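PDB 3HC1: metal-dependent phosphohydrolase, HDOD domain-containing from Geobacter sulfurreducens, which is of unknown specific function but binds two iron(III) ions at an HD-type site and is probably related to metal-dependent phosphohydrolases. Local coordinates for residues A[116-121]-A[246-251]; A[126-131]-A[296-301]; A[112-117]-A[169-174]; A[104-109]-A[155-160]; A[216-221]-A[236-241]. All coordinates share one frame; numbering follows the deposited sequence.

Contact 1 of 5, residues A[116-121]-A[246-251]; sequences RSTLWA and LGFEGH. With FE (Fe (III) ion), chain C; FE (Fe (III) ion), chain B.
F248 sets CG between its backbone N and carbonyl carbon (chi1 64°), and T118, its OG1 at chi1 -61°, leaves CG2 anti to the backbone N; together these turns bring T118 CG2 obliquely against F248 CB, 3.5 Å away, and the root of the ring. Farther out, L119 CD1 sits over the ring as a CH-pi contact, 4.0 Å from the F248 ring centroid and 15° off its normal; this holds for the conformer described here and is doubtful for the second one. The other face of the same ring is met by E249 CG, so in this conformer the phenyl is sandwiched between a leucine methyl and the aliphatic part of the next residue. Earlier in the loop, L246 CD1 rests 3.6 Å from A121 O. E249 is a bridging carboxylate of the dinuclear iron centre of this HD-type protein, OE1 2.2 Å from the iron of chain C and OE2 2.2 Å from the iron of chain B, with water 1 bound to both. Were F248 an alanine, T118 CG2 would probably lose the ring it leans on, L119 one of its apolar neighbours, and E249 CG the ring beside it. No hydrogen bond forms across the segments: the join is van der Waals, with CH-pi only for that L119 conformer, while E249 is tied down by metal coordination.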
# COMPACT_ATOMS: atom_id res chain seq x y z
N ARG A 116 -3.99 8.64 12.60
CA ARG A 116 -3.16 8.76 11.42
C ARG A 116 -2.16 7.63 11.30
O ARG A 116 -1.99 7.03 10.22
CB ARG A 116 -2.40 10.08 11.43
CG ARG A 116 -3.28 11.27 11.25
CD ARG A 116 -2.48 12.55 11.43
NE ARG A 116 -2.30 12.91 12.83
CZ ARG A 116 -3.10 13.71 13.55
NH1 ARG A 116 -4.22 14.25 13.06
NH2 ARG A 116 -2.75 13.97 14.80
N SER A 117 -1.51 7.34 12.41
CA SER A 117 -0.44 6.35 12.45
C SER A 117 -0.92 4.95 12.16
O SER A 117 -0.15 4.13 11.70
CB SER A 117 0.20 6.32 13.84
OG SER A 117 -0.77 5.93 14.79
N THR A 118 -2.16 4.65 12.49
CA THR A 118 -2.75 3.33 12.23
C THR A 118 -2.78 3.01 10.71
O THR A 118 -2.37 1.93 10.26
CB THR A 118 -4.17 3.29 12.88
OG1 THR A 118 -3.98 3.48 14.27
CG2 THR A 118 -4.91 1.94 12.68
N LEU A 119 -3.27 3.97 9.95
CA LEU A 119 -3.42 3.78 8.52
C LEU A 119 -2.05 3.78 7.84
O LEU A 119 -1.83 2.98 6.95
CB LEU A 119 -4.37 4.84 7.92
CG LEU A 119 -5.85 4.42 8.03
CD1 LEU A 119 -6.32 4.16 9.47
CD2 LEU A 119 -6.74 5.46 7.37
N TRP A 120 -1.16 4.67 8.24
CA TRP A 120 0.16 4.71 7.68
C TRP A 120 0.98 3.43 7.94
O TRP A 120 1.54 2.84 7.01
CB TRP A 120 0.91 5.96 8.18
CG TRP A 120 2.37 5.98 7.80
CD1 TRP A 120 3.44 5.85 8.63
CD2 TRP A 120 2.90 6.21 6.49
NE1 TRP A 120 4.62 5.97 7.91
CE2 TRP A 120 4.30 6.17 6.58
CE3 TRP A 120 2.32 6.38 5.23
CZ2 TRP A 120 5.14 6.32 5.46
CZ3 TRP A 120 3.12 6.53 4.13
CH2 TRP A 120 4.55 6.52 4.26
N ALA A 121 1.06 3.02 9.19
CA ALA A 121 1.84 1.86 9.57
C ALA A 121 1.37 0.61 8.80
O ALA A 121 2.17 -0.16 8.26
CB ALA A 121 1.79 1.62 11.15
N LEU A 246 -0.32 -5.93 12.19
CA LEU A 246 0.12 -4.76 11.44
C LEU A 246 -1.09 -4.22 10.63
O LEU A 246 -1.01 -3.99 9.43
CB LEU A 246 1.34 -5.11 10.59
CG LEU A 246 2.16 -4.04 9.84
CD1 LEU A 246 2.38 -2.83 10.72
CD2 LEU A 246 3.45 -4.67 9.34
N GLY A 247 -2.23 -4.11 11.29
CA GLY A 247 -3.46 -3.69 10.64
C GLY A 247 -4.58 -3.27 11.56
O GLY A 247 -4.41 -3.13 12.81
N PHE A 248 -5.72 -3.01 10.96
CA PHE A 248 -6.86 -2.48 11.73
C PHE A 248 -8.19 -2.89 11.18
O PHE A 248 -9.20 -2.59 11.77
CB PHE A 248 -6.80 -0.92 11.76
CG PHE A 248 -6.97 -0.28 10.39
CD1 PHE A 248 -5.90 -0.20 9.54
CD2 PHE A 248 -8.23 0.16 9.95
CE1 PHE A 248 -6.05 0.34 8.22
CE2 PHE A 248 -8.39 0.70 8.67
CZ PHE A 248 -7.30 0.79 7.80
N GLU A 249 -8.23 -3.47 9.97
CA GLU A 249 -9.49 -3.61 9.27
C GLU A 249 -10.28 -4.79 9.76
O GLU A 249 -11.44 -4.92 9.42
CB GLU A 249 -9.25 -3.70 7.75
CG GLU A 249 -8.70 -2.41 7.16
CD GLU A 249 -8.03 -2.67 5.86
OE1 GLU A 249 -6.93 -3.22 5.88
OE2 GLU A 249 -8.63 -2.38 4.81
N GLY A 250 -9.68 -5.68 10.55
CA GLY A 250 -10.40 -6.81 11.15
C GLY A 250 -10.45 -8.03 10.26
O GLY A 250 -10.08 -7.98 9.08
N HIS A 251 -10.87 -9.16 10.83
CA HIS A 251 -10.80 -10.45 10.10
C HIS A 251 -11.67 -11.42 10.82
O HIS A 251 -11.72 -11.41 12.03
CB HIS A 251 -9.36 -10.98 10.07
CG HIS A 251 -9.11 -12.04 9.04
ND1 HIS A 251 -9.58 -13.33 9.18
CD2 HIS A 251 -8.38 -12.03 7.90
CE1 HIS A 251 -9.21 -14.05 8.13
NE2 HIS A 251 -8.49 -13.28 7.34
FE FE C . -5.50 -3.00 4.16
FE FE B . -8.39 -2.58 2.59
O HOH W 1 -6.90 -3.69 2.92

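Contact 2 of 5, residues A[126-131]-A[296-301]; sequences VARIAK and RAAVDE
R128 points its guanidinium at the side of helix 281-302, reaching A298 and V299 with one nitrogen, NH1. Its chain runs straight out from helix 116-136, extended from CG to NE with chi3 at 179°, and this full reach spans the separation between the helices, where the nearest CA atoms, those of R128 and V299, are 9.0 Å apart. A298 CB meets the guanidinium at its edge, near the plane, 3.7 Å from R128 NH1. V299 is approached at a slant instead: its backbone N lies 3.7 Å from R128 NH1, and its CG2 stands a little farther from that nitrogen, at 4.0 Å. None of these is a hydrogen bond; R128 NH1 and V299 N are both N-H donors, and the rest are methyl groups, so R128 is in van der Waals contact here. Elsewhere on helix 116-136, I129 packs against helix 229-243, while K131 forms a salt bridge with E96 of helix 82-108. The pair thus joins the helix that carries the iron ligand H122 to the last helix of the chain, one helix-to-helix seam in an all-helical HD-type fold.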
# COMPACT_ATOMS: atom_id res chain seq x y z
N VAL A 126 2.13 -3.28 4.43
CA VAL A 126 1.64 -3.90 3.22
C VAL A 126 2.57 -3.64 2.01
O VAL A 126 2.90 -4.59 1.27
CB VAL A 126 0.15 -3.55 2.93
CG1 VAL A 126 -0.34 -4.04 1.49
CG2 VAL A 126 -0.72 -4.17 4.06
N ALA A 127 2.97 -2.38 1.79
CA ALA A 127 3.90 -2.06 0.72
C ALA A 127 5.13 -2.96 0.82
O ALA A 127 5.56 -3.59 -0.17
CB ALA A 127 4.32 -0.58 0.78
N ARG A 128 5.74 -2.97 2.00
CA ARG A 128 7.04 -3.63 2.20
C ARG A 128 6.95 -5.14 2.07
O ARG A 128 7.84 -5.78 1.48
CB ARG A 128 7.66 -3.27 3.53
CG ARG A 128 8.21 -1.88 3.57
CD ARG A 128 8.79 -1.49 4.93
NE ARG A 128 9.32 -0.15 4.88
CZ ARG A 128 9.93 0.49 5.87
NH1 ARG A 128 10.12 -0.08 7.06
NH2 ARG A 128 10.39 1.71 5.66
N ILE A 129 5.92 -5.72 2.66
CA ILE A 129 5.71 -7.16 2.57
C ILE A 129 5.34 -7.57 1.16
O ILE A 129 5.85 -8.59 0.65
CB ILE A 129 4.65 -7.67 3.60
CG1 ILE A 129 5.33 -7.62 4.98
CG2 ILE A 129 4.16 -9.13 3.24
CD1 ILE A 129 4.47 -7.71 6.14
N ALA A 130 4.46 -6.80 0.51
CA ALA A 130 4.12 -7.10 -0.88
C ALA A 130 5.38 -7.05 -1.76
O ALA A 130 5.53 -7.90 -2.64
CB ALA A 130 3.09 -6.18 -1.39
N LYS A 131 6.29 -6.12 -1.49
CA LYS A 131 7.51 -6.06 -2.25
C LYS A 131 8.36 -7.27 -1.99
O LYS A 131 8.88 -7.84 -2.95
CB LYS A 131 8.31 -4.80 -2.02
CG LYS A 131 9.38 -4.61 -3.12
CD LYS A 131 10.27 -3.43 -2.85
CE LYS A 131 11.37 -3.31 -3.93
NZ LYS A 131 12.41 -2.29 -3.57
N ARG A 296 7.61 -4.74 11.77
CA ARG A 296 6.75 -3.84 12.53
C ARG A 296 7.51 -2.75 13.27
O ARG A 296 7.06 -1.60 13.31
CB ARG A 296 5.88 -4.63 13.53
CG ARG A 296 4.80 -5.45 12.90
CD ARG A 296 3.63 -5.74 13.88
NE ARG A 296 4.07 -6.46 15.06
CZ ARG A 296 4.13 -7.79 15.22
NH1 ARG A 296 3.75 -8.66 14.28
NH2 ARG A 296 4.57 -8.27 16.38
N ALA A 297 8.62 -3.11 13.88
CA ALA A 297 9.48 -2.11 14.53
C ALA A 297 9.94 -1.02 13.54
O ALA A 297 9.90 0.19 13.86
CB ALA A 297 10.67 -2.76 15.22
N ALA A 298 10.38 -1.45 12.37
CA ALA A 298 10.92 -0.54 11.39
C ALA A 298 9.79 0.40 10.90
O ALA A 298 9.91 1.65 10.93
CB ALA A 298 11.54 -1.35 10.23
N VAL A 299 8.68 -0.20 10.51
CA VAL A 299 7.50 0.58 10.14
C VAL A 299 7.14 1.63 11.18
O VAL A 299 6.96 2.82 10.85
CB VAL A 299 6.28 -0.33 9.85
CG1 VAL A 299 5.03 0.48 9.77
CG2 VAL A 299 6.49 -1.07 8.55
N ASP A 300 7.08 1.21 12.45
CA ASP A 300 6.58 2.09 13.51
C ASP A 300 7.53 3.22 13.76
O ASP A 300 7.13 4.29 14.21
CB ASP A 300 6.39 1.31 14.80
CG ASP A 300 5.11 0.49 14.81
OD1 ASP A 300 4.24 0.60 13.90
OD2 ASP A 300 4.96 -0.28 15.78
N GLU A 301 8.80 2.99 13.49
CA GLU A 301 9.79 3.96 13.85
C GLU A 301 10.06 5.02 12.79
O GLU A 301 10.53 6.09 13.14
CB GLU A 301 11.05 3.24 14.28
CG GLU A 301 10.89 2.61 15.68
CD GLU A 301 11.70 1.33 15.88
OE1 GLU A 301 12.83 1.22 15.34
OE2 GLU A 301 11.19 0.42 16.58

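Contact 3 of 5, residues A[112-117]-A[169-174]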
# COMPACT_ATOMS: atom_id res chain seq x y z
N GLY A 112 -9.12 12.03 11.86
CA GLY A 112 -10.38 11.34 11.94
C GLY A 112 -10.48 10.32 13.07
O GLY A 112 -9.61 10.29 13.95
N PRO A 113 -11.56 9.49 13.08
CA PRO A 113 -11.79 8.50 14.13
C PRO A 113 -10.73 7.41 14.23
O PRO A 113 -10.46 6.94 15.31
CB PRO A 113 -13.20 7.96 13.84
CG PRO A 113 -13.58 8.44 12.54
CD PRO A 113 -12.69 9.57 12.13
N LEU A 114 -10.04 7.10 13.14
CA LEU A 114 -8.84 6.26 13.23
C LEU A 114 -7.57 7.15 13.25
O LEU A 114 -7.47 8.16 12.53
CB LEU A 114 -8.76 5.35 12.02
CG LEU A 114 -9.09 3.88 12.23
CD1 LEU A 114 -10.44 3.73 12.92
CD2 LEU A 114 -9.06 3.18 10.86
N ASN A 115 -6.58 6.73 14.04
CA ASN A 115 -5.39 7.51 14.23
C ASN A 115 -4.61 7.52 12.93
O ASN A 115 -4.58 6.51 12.22
CB ASN A 115 -4.54 6.96 15.39
CG ASN A 115 -5.22 7.14 16.77
OD1 ASN A 115 -6.12 7.90 16.93
ND2 ASN A 115 -4.75 6.40 17.75
N ARG A 116 -3.99 8.64 12.60
CA ARG A 116 -3.16 8.76 11.42
C ARG A 116 -2.16 7.63 11.30
O ARG A 116 -1.99 7.03 10.22
CB ARG A 116 -2.40 10.08 11.43
CG ARG A 116 -3.28 11.27 11.25
CD ARG A 116 -2.48 12.55 11.43
NE ARG A 116 -2.30 12.91 12.83
CZ ARG A 116 -3.10 13.71 13.55
NH1 ARG A 116 -4.22 14.25 13.06
NH2 ARG A 116 -2.75 13.97 14.80
N SER A 117 -1.51 7.34 12.41
CA SER A 117 -0.44 6.35 12.45
C SER A 117 -0.92 4.95 12.16
O SER A 117 -0.15 4.13 11.70
CB SER A 117 0.20 6.32 13.84
OG SER A 117 -0.77 5.93 14.79
N GLN A 169 -19.08 6.00 12.61
CA GLN A 169 -20.09 4.94 12.71
C GLN A 169 -19.59 3.58 12.21
O GLN A 169 -20.03 2.52 12.71
CB GLN A 169 -21.36 5.34 11.93
N VAL A 170 -18.75 3.60 11.18
CA VAL A 170 -18.14 2.37 10.71
C VAL A 170 -17.31 1.81 11.89
O VAL A 170 -17.41 0.63 12.19
CB VAL A 170 -17.25 2.57 9.43
CG1 VAL A 170 -16.42 1.33 9.17
CG2 VAL A 170 -18.13 2.97 8.20
N VAL A 171 -16.52 2.66 12.54
CA VAL A 171 -15.63 2.23 13.61
C VAL A 171 -16.36 1.58 14.77
O VAL A 171 -15.89 0.58 15.32
CB VAL A 171 -14.82 3.36 14.22
CG1 VAL A 171 -14.29 2.92 15.63
CG2 VAL A 171 -13.69 3.76 13.32
N THR A 172 -17.51 2.17 15.14
CA THR A 172 -18.25 1.74 16.32
C THR A 172 -19.06 0.49 15.96
O THR A 172 -19.16 -0.42 16.77
CB THR A 172 -19.10 2.92 16.96
OG1 THR A 172 -20.23 3.21 16.14
CG2 THR A 172 -18.26 4.21 17.13
N LEU A 173 -19.58 0.40 14.75
CA LEU A 173 -20.16 -0.86 14.25
C LEU A 173 -19.15 -2.01 14.20
O LEU A 173 -19.48 -3.16 14.51
CB LEU A 173 -20.76 -0.67 12.87
CG LEU A 173 -21.33 -1.90 12.19
CD1 LEU A 173 -22.39 -2.58 13.07
CD2 LEU A 173 -21.91 -1.56 10.84
N VAL A 174 -17.91 -1.70 13.82
CA VAL A 174 -16.84 -2.71 13.82
C VAL A 174 -16.54 -3.13 15.28
O VAL A 174 -16.60 -4.32 15.61
CB VAL A 174 -15.54 -2.19 13.12
CG1 VAL A 174 -14.34 -3.12 13.42
CG2 VAL A 174 -15.78 -2.04 11.59
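Apolar contact makes up the whole of the meeting, and L114 with V171 is its centre. L114 CD1 comes within 3.3 Å of V171 CG2, tighter than an ordinary carbon-carbon contact. L114 has its chi1 at -106°, away from the staggered positions, so the leucine looks somewhat strained where it presses on the valine. V171 presents CG2 from the side of helix 164-177, with CG2 anti to the carbonyl carbon. Beside it, P113 CB adds a looser touch, 4.3 Å from V171 CG2, so that one methyl group serves both residues of the loop. F167, earlier on helix 164-177, touches both P113 and L114. L114 also packs on F248, the neighbour of the iron ligand E249, whose side chain is about 7 Å from that of L114 at their nearest atoms.

Polar bonding is found next to this patch, not across it: the L114 backbone N donates to N160 OD1 on helix 154-162. With three partly exposed residues and no hydrogen bond between the segments, the loop leading into helix 116-136 meets helix 164-177 here through a contact that is aliphatic throughout, so shape and close fit, not bond direction, define this junction.

Contact 4 of 5, residues A[104-109]-A[155-160]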
# COMPACT_ATOMS: atom_id res chain seq x y z
N VAL A 104 3.67 10.39 2.29
CA VAL A 104 3.38 10.44 3.72
C VAL A 104 2.52 11.68 4.08
O VAL A 104 1.70 11.61 4.98
CB VAL A 104 4.60 10.29 4.60
CG1 VAL A 104 5.56 11.50 4.44
CG2 VAL A 104 4.17 10.08 6.09
N ASP A 105 2.64 12.77 3.33
CA ASP A 105 1.79 13.95 3.57
C ASP A 105 0.30 13.66 3.41
O ASP A 105 -0.51 14.20 4.12
CB ASP A 105 2.18 15.13 2.66
CG ASP A 105 3.53 15.68 3.00
OD1 ASP A 105 3.90 15.67 4.19
OD2 ASP A 105 4.25 16.10 2.07
N LEU A 106 -0.05 12.80 2.48
CA LEU A 106 -1.42 12.32 2.35
C LEU A 106 -1.97 11.67 3.63
O LEU A 106 -3.11 11.89 3.99
CB LEU A 106 -1.55 11.35 1.20
CG LEU A 106 -2.97 10.73 1.05
CD1 LEU A 106 -3.99 11.80 0.53
CD2 LEU A 106 -2.90 9.56 0.11
N PHE A 107 -1.13 10.90 4.30
CA PHE A 107 -1.54 10.17 5.50
C PHE A 107 -1.49 11.07 6.77
O PHE A 107 -2.11 10.76 7.78
CB PHE A 107 -0.62 8.94 5.69
CG PHE A 107 -0.88 7.82 4.72
CD1 PHE A 107 -0.41 7.88 3.43
CD2 PHE A 107 -1.62 6.70 5.10
CE1 PHE A 107 -0.60 6.87 2.55
CE2 PHE A 107 -1.81 5.67 4.25
CZ PHE A 107 -1.31 5.74 2.95
N LYS A 108 -0.73 12.17 6.72
CA LYS A 108 -0.59 13.10 7.83
C LYS A 108 -1.61 14.21 7.81
O LYS A 108 -1.91 14.76 8.85
CB LYS A 108 0.75 13.85 7.79
CG LYS A 108 1.90 13.22 8.41
CD LYS A 108 2.97 14.33 8.80
CE LYS A 108 3.59 15.04 7.56
NZ LYS A 108 3.18 16.49 7.33
N THR A 109 -2.06 14.60 6.61
CA THR A 109 -2.81 15.85 6.45
C THR A 109 -4.31 15.64 6.67
O THR A 109 -5.13 15.56 5.76
CB THR A 109 -2.45 16.48 5.08
OG1 THR A 109 -1.03 16.68 5.07
CG2 THR A 109 -3.15 17.83 4.86
N GLY A 155 -8.47 4.66 -0.02
CA GLY A 155 -9.88 4.92 0.25
C GLY A 155 -10.27 5.09 1.71
O GLY A 155 -11.20 5.85 1.99
N GLU A 156 -9.62 4.35 2.61
CA GLU A 156 -9.85 4.47 4.07
C GLU A 156 -9.27 5.77 4.55
O GLU A 156 -9.81 6.39 5.46
CB GLU A 156 -9.19 3.35 4.90
CG GLU A 156 -9.69 1.98 4.70
CD GLU A 156 -11.05 1.73 5.34
OE1 GLU A 156 -11.97 2.50 5.07
OE2 GLU A 156 -11.17 0.75 6.10
N VAL A 157 -8.17 6.21 3.94
CA VAL A 157 -7.61 7.49 4.23
C VAL A 157 -8.61 8.56 3.88
O VAL A 157 -8.88 9.46 4.66
CB VAL A 157 -6.26 7.76 3.51
CG1 VAL A 157 -5.83 9.22 3.73
CG2 VAL A 157 -5.21 6.83 4.06
N PHE A 158 -9.22 8.43 2.71
CA PHE A 158 -10.24 9.38 2.31
C PHE A 158 -11.42 9.42 3.24
O PHE A 158 -11.86 10.49 3.62
CB PHE A 158 -10.74 9.06 0.90
CG PHE A 158 -11.86 9.93 0.48
CD1 PHE A 158 -11.60 11.19 -0.01
CD2 PHE A 158 -13.18 9.53 0.64
CE1 PHE A 158 -12.64 12.01 -0.38
CE2 PHE A 158 -14.20 10.36 0.27
CZ PHE A 158 -13.93 11.59 -0.23
N ILE A 159 -12.01 8.25 3.55
CA ILE A 159 -13.20 8.23 4.36
C ILE A 159 -12.87 8.77 5.77
O ILE A 159 -13.68 9.51 6.36
CB ILE A 159 -13.79 6.82 4.46
CG1 ILE A 159 -14.19 6.30 3.07
CG2 ILE A 159 -14.98 6.75 5.41
CD1 ILE A 159 -14.61 4.87 3.11
N ASN A 160 -11.70 8.36 6.30
CA ASN A 160 -11.25 8.72 7.67
C ASN A 160 -11.10 10.24 7.81
O ASN A 160 -11.57 10.82 8.78
CB ASN A 160 -9.94 8.00 8.04
CG ASN A 160 -9.53 8.24 9.51
OD1 ASN A 160 -10.37 8.19 10.44
ND2 ASN A 160 -8.27 8.48 9.72
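F107 and V157 bring their backbones closest, 6.8 Å from CA to CA, where the last turn of helix 82-108, kinked at residues 105 and 106, passes helix 154-162. V157 is the residue that does the touching, splitting its two methyls between two partners. CG2, anti to the carbonyl carbon, meets the F107 ring obliquely, with F107 CE2 3.6 Å away; the two side chains run at about a right angle. CG1, anti to the backbone N (chi1 172°), turns toward L106, lying 3.8 Å from the backbone O of L106 and 4.2 Å from its CG. The F107 ring is also held edge-to-face by W120 of helix 116-136, while V157 touches L119 of that helix, so three helices converge here.

On the outward side the helix end is finished with polar bonds. T109 OG1 donates to D105 O at 2.7 Å, and T109 N reaches the same D105 O at 3.0 Å; the two donors come from opposite faces of that carbonyl. K108 NZ adds a weak salt bridge to D105 OD1, which has a second partner in R63. The chemistry divides: inside, V157 CG2 meets ring carbons, while CG1 lies against the L106 backbone O as well as its side chain, with no hydrogen bond to the other segment, whereas the helix terminus uses charge and hydrogen bonds, one carbonyl oxygen being gripped twice as the backbone leaves the helix.

Contact 5 of 5, residues A[216-221]-A[236-241]; sequences YHHDIE and FADEYC. With FE (Fe (III) ion), chain B; FE (Fe (III) ion), chain C.
Two consecutive histidines bind the same iron, H217 NE2 and H218 NE2 lying 2.9 Å apart, while D238 opposite them in the contact serves the other ion. This belongs to the HD-type metal centre: D238, on helix 229-243, is the closing aspartate of a pattern that also includes H122, H152 and D153. The two histidines follow each other in a type I turn, and their NE2 atoms both bind the iron of chain B, H217 NE2 and H218 NE2 each 2.2 Å from it. H193, D153, E249 and water 1 complete the shell of the iron of chain B. Both imidazole planes stand almost square to the D238 carboxylate, H218 at 89°. D238 CG is anti to the backbone N (chi1 170°), which sends OD1 to the iron of chain C and leaves OD2 beside the histidines. Water 2 can donate to H217 O and D238 OD2, although other acceptors compete for its protons. D238 OD2 lies at the edge of the H217 ring and comes to 3.4 Å from H218 CE1.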
# COMPACT_ATOMS: atom_id res chain seq x y z
N TYR A 216 -9.73 -4.47 -5.75
CA TYR A 216 -9.85 -5.93 -5.62
C TYR A 216 -9.07 -6.55 -4.48
O TYR A 216 -9.09 -7.78 -4.31
CB TYR A 216 -9.44 -6.62 -6.92
CG TYR A 216 -10.25 -6.28 -8.15
CD1 TYR A 216 -11.62 -6.56 -8.24
CD2 TYR A 216 -9.62 -5.77 -9.28
CE1 TYR A 216 -12.35 -6.27 -9.44
CE2 TYR A 216 -10.32 -5.49 -10.47
CZ TYR A 216 -11.66 -5.72 -10.53
OH TYR A 216 -12.27 -5.44 -11.71
N HIS A 217 -8.39 -5.72 -3.69
CA HIS A 217 -7.45 -6.22 -2.69
C HIS A 217 -8.04 -7.04 -1.58
O HIS A 217 -7.29 -7.76 -0.92
CB HIS A 217 -6.54 -5.14 -2.15
CG HIS A 217 -7.20 -4.18 -1.21
ND1 HIS A 217 -7.70 -2.95 -1.61
CD2 HIS A 217 -7.35 -4.22 0.13
CE1 HIS A 217 -8.18 -2.31 -0.56
NE2 HIS A 217 -8.07 -3.10 0.49
N HIS A 218 -9.36 -6.94 -1.36
CA HIS A 218 -10.05 -7.81 -0.38
C HIS A 218 -10.64 -9.08 -0.99
O HIS A 218 -11.17 -9.89 -0.26
CB HIS A 218 -11.13 -7.03 0.43
CG HIS A 218 -10.53 -6.05 1.40
ND1 HIS A 218 -9.98 -6.45 2.60
CD2 HIS A 218 -10.38 -4.70 1.36
CE1 HIS A 218 -9.47 -5.40 3.22
NE2 HIS A 218 -9.73 -4.31 2.51
N ASP A 219 -10.54 -9.28 -2.31
CA ASP A 219 -10.87 -10.58 -2.90
C ASP A 219 -10.19 -10.78 -4.23
O ASP A 219 -10.71 -10.40 -5.27
CB ASP A 219 -12.35 -10.76 -3.06
CG ASP A 219 -12.73 -12.19 -3.48
OD1 ASP A 219 -11.88 -13.15 -3.48
OD2 ASP A 219 -13.90 -12.34 -3.81
N ILE A 220 -9.00 -11.35 -4.17
CA ILE A 220 -8.17 -11.60 -5.37
C ILE A 220 -8.95 -12.40 -6.43
O ILE A 220 -8.72 -12.22 -7.61
CB ILE A 220 -6.84 -12.26 -4.99
CG1 ILE A 220 -5.88 -12.34 -6.20
CG2 ILE A 220 -7.05 -13.63 -4.35
CD1 ILE A 220 -5.64 -10.99 -6.91
N GLU A 221 -9.90 -13.23 -5.99
CA GLU A 221 -10.63 -14.10 -6.89
C GLU A 221 -11.58 -13.34 -7.80
O GLU A 221 -11.99 -13.88 -8.83
CB GLU A 221 -11.31 -15.27 -6.14
CG GLU A 221 -10.25 -16.08 -5.31
CD GLU A 221 -10.76 -17.39 -4.75
OE1 GLU A 221 -11.56 -17.36 -3.80
OE2 GLU A 221 -10.33 -18.44 -5.25
N PHE A 236 -2.49 -10.58 -0.61
CA PHE A 236 -1.84 -11.45 0.39
C PHE A 236 -1.20 -10.62 1.50
O PHE A 236 -1.42 -10.89 2.71
CB PHE A 236 -0.81 -12.43 -0.22
CG PHE A 236 -0.11 -13.25 0.79
CD1 PHE A 236 0.97 -12.75 1.46
CD2 PHE A 236 -0.63 -14.48 1.17
CE1 PHE A 236 1.57 -13.46 2.45
CE2 PHE A 236 -0.03 -15.21 2.15
CZ PHE A 236 1.07 -14.70 2.79
N ALA A 237 -0.43 -9.62 1.12
CA ALA A 237 0.24 -8.77 2.10
C ALA A 237 -0.73 -8.09 3.08
O ALA A 237 -0.44 -7.96 4.27
CB ALA A 237 1.18 -7.75 1.43
N ASP A 238 -1.90 -7.71 2.60
CA ASP A 238 -2.87 -7.07 3.45
C ASP A 238 -3.42 -8.05 4.48
O ASP A 238 -3.46 -7.77 5.68
CB ASP A 238 -4.02 -6.45 2.63
CG ASP A 238 -5.13 -5.99 3.50
OD1 ASP A 238 -4.85 -5.15 4.35
OD2 ASP A 238 -6.27 -6.49 3.40
N GLU A 239 -3.85 -9.22 4.01
CA GLU A 239 -4.34 -10.25 4.92
C GLU A 239 -3.25 -10.68 5.94
O GLU A 239 -3.52 -10.81 7.15
CB GLU A 239 -4.93 -11.45 4.14
CG GLU A 239 -5.70 -12.37 5.08
CD GLU A 239 -6.63 -13.30 4.39
OE1 GLU A 239 -6.43 -13.47 3.20
OE2 GLU A 239 -7.58 -13.82 5.03
N TYR A 240 -2.01 -10.81 5.48
CA TYR A 240 -0.90 -11.15 6.34
C TYR A 240 -0.72 -10.11 7.45
O TYR A 240 -0.71 -10.47 8.63
CB TYR A 240 0.42 -11.30 5.55
CG TYR A 240 1.55 -11.65 6.46
CD1 TYR A 240 2.27 -10.67 7.13
CD2 TYR A 240 1.88 -12.97 6.70
CE1 TYR A 240 3.27 -11.01 8.00
CE2 TYR A 240 2.85 -13.32 7.56
CZ TYR A 240 3.56 -12.36 8.20
OH TYR A 240 4.53 -12.76 9.08
N CYS A 241 -0.62 -8.84 7.06
CA CYS A 241 -0.47 -7.74 7.99
C CYS A 241 -1.62 -7.68 8.98
O CYS A 241 -1.39 -7.50 10.16
CB CYS A 241 -0.31 -6.44 7.27
SG CYS A 241 1.36 -6.28 6.55
FE FE B . -8.39 -2.58 2.59
FE FE C . -5.50 -3.00 4.16
O HOH W 2 -7.03 -8.44 1.86
O HOH W 1 -6.90 -3.69 2.92

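The dinuclear iron site ties contacts 1 and 5 together: both ions and water 1 belong to each. Two probable hydrogen bonds add to this, L246 N to C241 O at 2.8 Å and a very short one from H251 NE2 to E239 OE2, and contact 5 is nested in the loop closed by contact 1. Contacts 1, 2 and 3 all use helix 116-136; A121 O of contact 1 lies 3.3 Å from V299 CG1 of contact 2. Contact 2 also reaches the helix carrying D238, I129 CD1 being 3.4 Å from C241 SG of contact 5. Contact 4 adjoins contacts 1 and 3; its nearest atoms are about 6 Å from those of contact 5, against about 11 Å between contacts 3 and 5.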